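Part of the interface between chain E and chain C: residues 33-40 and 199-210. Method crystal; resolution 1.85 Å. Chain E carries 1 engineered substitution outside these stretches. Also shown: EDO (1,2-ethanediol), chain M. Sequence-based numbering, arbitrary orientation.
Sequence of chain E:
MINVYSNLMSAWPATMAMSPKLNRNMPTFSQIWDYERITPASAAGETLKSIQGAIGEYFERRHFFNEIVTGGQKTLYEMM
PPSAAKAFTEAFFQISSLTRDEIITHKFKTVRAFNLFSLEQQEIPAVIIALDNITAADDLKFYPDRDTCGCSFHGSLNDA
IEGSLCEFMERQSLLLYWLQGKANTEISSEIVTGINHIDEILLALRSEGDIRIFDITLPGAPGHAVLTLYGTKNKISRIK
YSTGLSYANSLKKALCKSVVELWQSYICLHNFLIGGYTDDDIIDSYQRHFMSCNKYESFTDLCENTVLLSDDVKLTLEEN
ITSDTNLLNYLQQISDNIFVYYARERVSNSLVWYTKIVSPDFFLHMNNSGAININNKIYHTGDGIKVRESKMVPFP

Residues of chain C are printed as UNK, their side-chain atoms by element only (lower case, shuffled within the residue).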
# COMPACT_ATOMS: atom_id res chain seq x y z
N TRP E 33 -3.84 28.42 10.30
CA TRP E 33 -3.14 29.63 9.90
C TRP E 33 -3.77 30.10 8.59
O TRP E 33 -4.08 29.29 7.71
CB TRP E 33 -1.62 29.38 9.77
CG TRP E 33 -0.79 30.53 9.21
CD1 TRP E 33 -0.34 31.63 9.89
CD2 TRP E 33 -0.29 30.68 7.86
NE1 TRP E 33 0.38 32.45 9.06
CE2 TRP E 33 0.44 31.89 7.82
CE3 TRP E 33 -0.37 29.91 6.71
CZ2 TRP E 33 1.06 32.36 6.65
CZ3 TRP E 33 0.25 30.37 5.54
CH2 TRP E 33 0.96 31.59 5.52
N ASP E 34 -4.01 31.41 8.49
CA ASP E 34 -4.64 32.01 7.33
C ASP E 34 -3.98 33.37 7.07
O ASP E 34 -4.65 34.39 7.08
CB ASP E 34 -6.15 32.14 7.57
CG ASP E 34 -6.97 32.22 6.28
OD1 ASP E 34 -6.43 31.89 5.19
OD2 ASP E 34 -8.19 32.60 6.37
N TYR E 35 -2.67 33.36 6.82
CA TYR E 35 -1.91 34.57 6.47
C TYR E 35 -2.13 35.58 7.62
O TYR E 35 -2.10 35.17 8.78
CB TYR E 35 -2.33 35.12 5.10
CG TYR E 35 -2.28 34.07 4.01
CD1 TYR E 35 -1.06 33.70 3.44
CD2 TYR E 35 -3.44 33.45 3.56
CE1 TYR E 35 -1.01 32.72 2.45
CE2 TYR E 35 -3.41 32.48 2.58
CZ TYR E 35 -2.20 32.12 2.03
OH TYR E 35 -2.17 31.15 1.07
N GLU E 36 -2.44 36.83 7.30
CA GLU E 36 -2.80 37.80 8.32
C GLU E 36 -4.21 38.28 8.11
O GLU E 36 -4.58 39.39 8.54
CB GLU E 36 -1.77 38.92 8.32
CG GLU E 36 -0.37 38.41 8.60
CD GLU E 36 0.69 39.50 8.63
OE1 GLU E 36 0.67 40.45 7.81
OE2 GLU E 36 1.56 39.40 9.49
N ARG E 37 -5.04 37.42 7.51
CA ARG E 37 -6.46 37.71 7.42
C ARG E 37 -7.04 37.79 8.84
O ARG E 37 -7.80 38.71 9.13
CB ARG E 37 -7.17 36.65 6.59
CG ARG E 37 -6.83 36.68 5.12
CD ARG E 37 -6.95 35.28 4.49
NE ARG E 37 -6.80 35.34 3.04
CZ ARG E 37 -6.81 34.27 2.24
NH1 ARG E 37 -6.94 33.04 2.76
NH2 ARG E 37 -6.66 34.43 0.93
N ILE E 38 -6.65 36.83 9.68
CA ILE E 38 -6.86 36.83 11.15
C ILE E 38 -5.58 36.30 11.78
O ILE E 38 -4.72 35.77 11.08
CB ILE E 38 -8.04 35.95 11.58
CG1 ILE E 38 -7.90 34.52 11.05
CG2 ILE E 38 -9.35 36.55 11.10
CD1 ILE E 38 -8.87 33.52 11.64
N THR E 39 -5.43 36.42 13.09
CA THR E 39 -4.28 35.78 13.75
C THR E 39 -4.60 34.27 13.84
O THR E 39 -5.76 33.90 13.82
CB THR E 39 -4.02 36.35 15.14
OG1 THR E 39 -5.19 36.16 15.94
CG2 THR E 39 -3.66 37.83 15.09
N PRO E 40 -3.58 33.41 13.91
CA PRO E 40 -3.84 31.96 13.87
C PRO E 40 -4.84 31.49 14.94
O PRO E 40 -4.83 31.97 16.06
CB PRO E 40 -2.47 31.35 14.13
CG PRO E 40 -1.49 32.39 13.76
CD PRO E 40 -2.14 33.72 13.94
N UNK C 199 -17.40 37.07 -0.70
CA UNK C 199 -16.90 36.72 0.63
C UNK C 199 -15.36 36.66 0.64
O UNK C 199 -14.72 37.11 1.59
n UNK C 199 -18.22 32.47 6.23
c UNK C 199 -17.68 33.60 2.78
c UNK C 199 -17.06 34.94 2.45
n UNK C 199 -19.40 31.93 4.32
c UNK C 199 -18.41 32.59 4.91
n UNK C 199 -17.58 33.35 4.21
c UNK C 199 -17.48 35.39 1.07
N UNK C 200 -14.77 36.08 -0.40
CA UNK C 200 -13.30 36.01 -0.51
C UNK C 200 -12.72 37.44 -0.55
O UNK C 200 -11.75 37.74 0.14
c UNK C 200 -10.48 36.98 -3.05
c UNK C 200 -9.29 37.53 -3.50
c UNK C 200 -9.21 35.12 -2.17
c UNK C 200 -8.07 36.88 -3.28
n UNK C 200 -9.45 33.94 -1.51
c UNK C 200 -11.45 34.93 -1.80
c UNK C 200 -8.00 35.66 -2.64
c UNK C 200 -12.89 35.21 -1.76
c UNK C 200 -10.45 35.76 -2.37
c UNK C 200 -10.80 33.84 -1.30
N UNK C 201 -13.30 38.29 -1.40
CA UNK C 201 -12.85 39.72 -1.49
C UNK C 201 -13.02 40.46 -0.16
O UNK C 201 -12.14 41.23 0.24
c UNK C 201 -14.24 40.59 -5.03
c UNK C 201 -13.23 40.04 -4.02
c UNK C 201 -13.61 40.44 -2.60
c UNK C 201 -11.81 40.50 -4.35
N UNK C 202 -14.13 40.18 0.53
CA UNK C 202 -14.39 40.75 1.87
C UNK C 202 -13.23 40.42 2.81
O UNK C 202 -12.70 41.30 3.48
c UNK C 202 -15.71 40.19 2.44
o UNK C 202 -15.97 40.65 3.77
N UNK C 203 -12.80 39.16 2.81
CA UNK C 203 -11.76 38.70 3.72
C UNK C 203 -10.41 39.39 3.42
O UNK C 203 -9.65 39.73 4.36
n UNK C 203 -10.27 34.51 3.28
c UNK C 203 -11.70 37.16 3.72
c UNK C 203 -10.23 33.22 2.95
n UNK C 203 -10.43 32.25 3.87
n UNK C 203 -9.98 32.88 1.69
c UNK C 203 -10.67 36.55 4.67
c UNK C 203 -10.60 35.01 4.62
N UNK C 204 -10.13 39.66 2.13
CA UNK C 204 -8.94 40.44 1.77
C UNK C 204 -9.05 41.91 2.23
O UNK C 204 -8.15 42.43 2.90
c UNK C 204 -8.67 40.36 0.25
o UNK C 204 -6.01 38.90 0.18
c UNK C 204 -8.36 38.98 -0.29
c UNK C 204 -7.13 38.35 0.36
o UNK C 204 -7.28 37.33 1.07
N UNK C 205 -10.18 42.54 1.90
CA UNK C 205 -10.44 43.96 2.22
C UNK C 205 -10.44 44.19 3.74
O UNK C 205 -9.84 45.16 4.26
c UNK C 205 -12.25 45.82 1.84
c UNK C 205 -11.80 44.36 1.62
o UNK C 205 -14.13 47.28 1.51
c UNK C 205 -13.76 46.07 1.66
o UNK C 205 -14.60 45.12 1.71
N UNK C 206 -11.07 43.26 4.45
CA UNK C 206 -11.20 43.37 5.89
C UNK C 206 -10.14 42.55 6.67
O UNK C 206 -10.31 42.29 7.86
n UNK C 206 -17.45 44.59 5.93
c UNK C 206 -15.09 43.69 5.93
c UNK C 206 -13.61 44.10 5.89
c UNK C 206 -12.63 43.02 6.29
c UNK C 206 -15.99 44.92 5.77
N UNK C 207 -9.04 42.19 6.02
CA UNK C 207 -7.94 41.48 6.69
C UNK C 207 -7.46 42.27 7.90
O UNK C 207 -7.42 43.50 7.86
c UNK C 207 -6.76 41.23 5.75
o UNK C 207 -7.04 40.14 4.89
N UNK C 208 -7.06 41.54 8.94
CA UNK C 208 -6.58 42.13 10.15
C UNK C 208 -5.34 42.97 9.82
O UNK C 208 -5.21 44.09 10.29
c UNK C 208 -6.05 42.37 15.30
c UNK C 208 -6.21 41.06 11.19
c UNK C 208 -6.15 41.55 12.61
c UNK C 208 -6.35 42.90 12.97
c UNK C 208 -6.29 43.31 14.30
c UNK C 208 -5.88 41.04 14.96
c UNK C 208 -5.92 40.64 13.63
N UNK C 209 -4.43 42.39 9.06
CA UNK C 209 -3.39 43.14 8.37
C UNK C 209 -3.46 42.85 6.89
O UNK C 209 -3.16 41.75 6.46
n UNK C 209 3.09 41.90 10.02
n UNK C 209 1.21 42.96 9.19
n UNK C 209 2.58 44.02 10.72
c UNK C 209 -1.97 42.86 8.90
c UNK C 209 -0.92 43.72 8.21
c UNK C 209 2.28 42.97 9.99
c UNK C 209 0.27 44.07 9.08
N UNK C 210 -3.89 43.84 6.12
CA UNK C 210 -4.04 43.68 4.69
C UNK C 210 -2.72 43.31 4.05
O UNK C 210 -1.69 43.84 4.40
n UNK C 210 -7.61 48.01 1.24
c UNK C 210 -5.88 45.39 4.21
c UNK C 210 -4.45 44.98 4.02
c UNK C 210 -6.16 46.59 3.30
n UNK C 210 -9.57 47.53 2.37
n UNK C 210 -7.60 46.80 3.23
c UNK C 210 -8.25 47.44 2.28
C1 EDO M . -2.20 36.18 0.97
O1 EDO M . -1.48 36.97 1.92
C2 EDO M . -3.67 36.53 1.04
O2 EDO M . -3.82 37.93 0.79
O HOH W 1 -2.67 38.66 4.92

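Position 199 of chain C carries three carbons, a nitrogen and a carbon bearing two further nitrogens; this guanidinium side chain, out of reach of the chain E stretch, is C:Arg199. Position 200 has one carbon followed by fused five- and six-membered rings of eight carbons and one nitrogen, and the ring nitrogen lies 3.7 Å from E:Arg37 NH2: C:Trp200. At 201, four carbons forked at the second are out of reach of the chain E stretch, giving C:Leu201. Position 202 holds one carbon and one oxygen, also remote, and is C:Ser202.

Position 203 again shows three carbons, a nitrogen and a carbon with two nitrogens, with the planar end lying flat on the guanidinium of E:Arg37. It is C:Arg203; the planes meet at 7° with centres 3.6 Å apart. Two like charges approach here, C:Arg203 NH2 lying 3.2 Å from E:Arg37 NH1, but E:Asp34 offsets them. Its OD1 accepts a hydrogen bond from E:Arg37 NH1 (2.7 Å), and its OD2, 3.4 Å from C:Arg203 NH1, forms a salt bridge by charge alone, well out of the guanidinium plane.

Position 204 has three carbons, the third carrying two oxygens, one of them at the edge of the E:Arg37 guanidinium. This is C:Glu204, whose OE2 accepts from E:Arg37 NE (2.8 Å) and NH2 (3.0 Å), while OE1 takes a very short bond from ethanediol O2 (2.5 Å). Position 205, with the same atom set but out of reach of the stretch, is C:Glu205. At 206, four carbons in a row end in nitrogen and lead away: C:Lys206, the first residue to leave helical geometry.

Position 207 has one carbon and one oxygen, the latter 3.5 Å from E:Arg37 CG, and is C:Ser207; its OG donates to C:Arg203 O (2.7 Å). Position 208 bears one carbon and a six-carbon ring beside E:Thr39, hence C:Phe208, with CD2 3.9 Å from E:Thr39 CG2. Position 209 has three carbons, a nitrogen and a carbon with two nitrogens, facing the E:Glu36 carboxylate: C:Arg209, whose NE and NH2 donate to E:Glu36 OE1 (2.9 Å) and OE2 (3.0 Å). At 210 the same atom set recurs on a CA-to-CB bond that points away from the chain E stretch, and the side chain comes no nearer than 7.2 Å: C:Arg210.

The contact combines charge pairing with main-chain bonding. C:Phe208 N donates to E:Arg37 O (2.9 Å) and C:Arg209 N to E:Glu36 O (3.0 Å), fixing the loop after the helix against chain E. E:Arg37 reaches back along the helix, its stacked guanidinium held by carboxylates from both chains.

Chain C (199-210) RWLSREEKSFRR
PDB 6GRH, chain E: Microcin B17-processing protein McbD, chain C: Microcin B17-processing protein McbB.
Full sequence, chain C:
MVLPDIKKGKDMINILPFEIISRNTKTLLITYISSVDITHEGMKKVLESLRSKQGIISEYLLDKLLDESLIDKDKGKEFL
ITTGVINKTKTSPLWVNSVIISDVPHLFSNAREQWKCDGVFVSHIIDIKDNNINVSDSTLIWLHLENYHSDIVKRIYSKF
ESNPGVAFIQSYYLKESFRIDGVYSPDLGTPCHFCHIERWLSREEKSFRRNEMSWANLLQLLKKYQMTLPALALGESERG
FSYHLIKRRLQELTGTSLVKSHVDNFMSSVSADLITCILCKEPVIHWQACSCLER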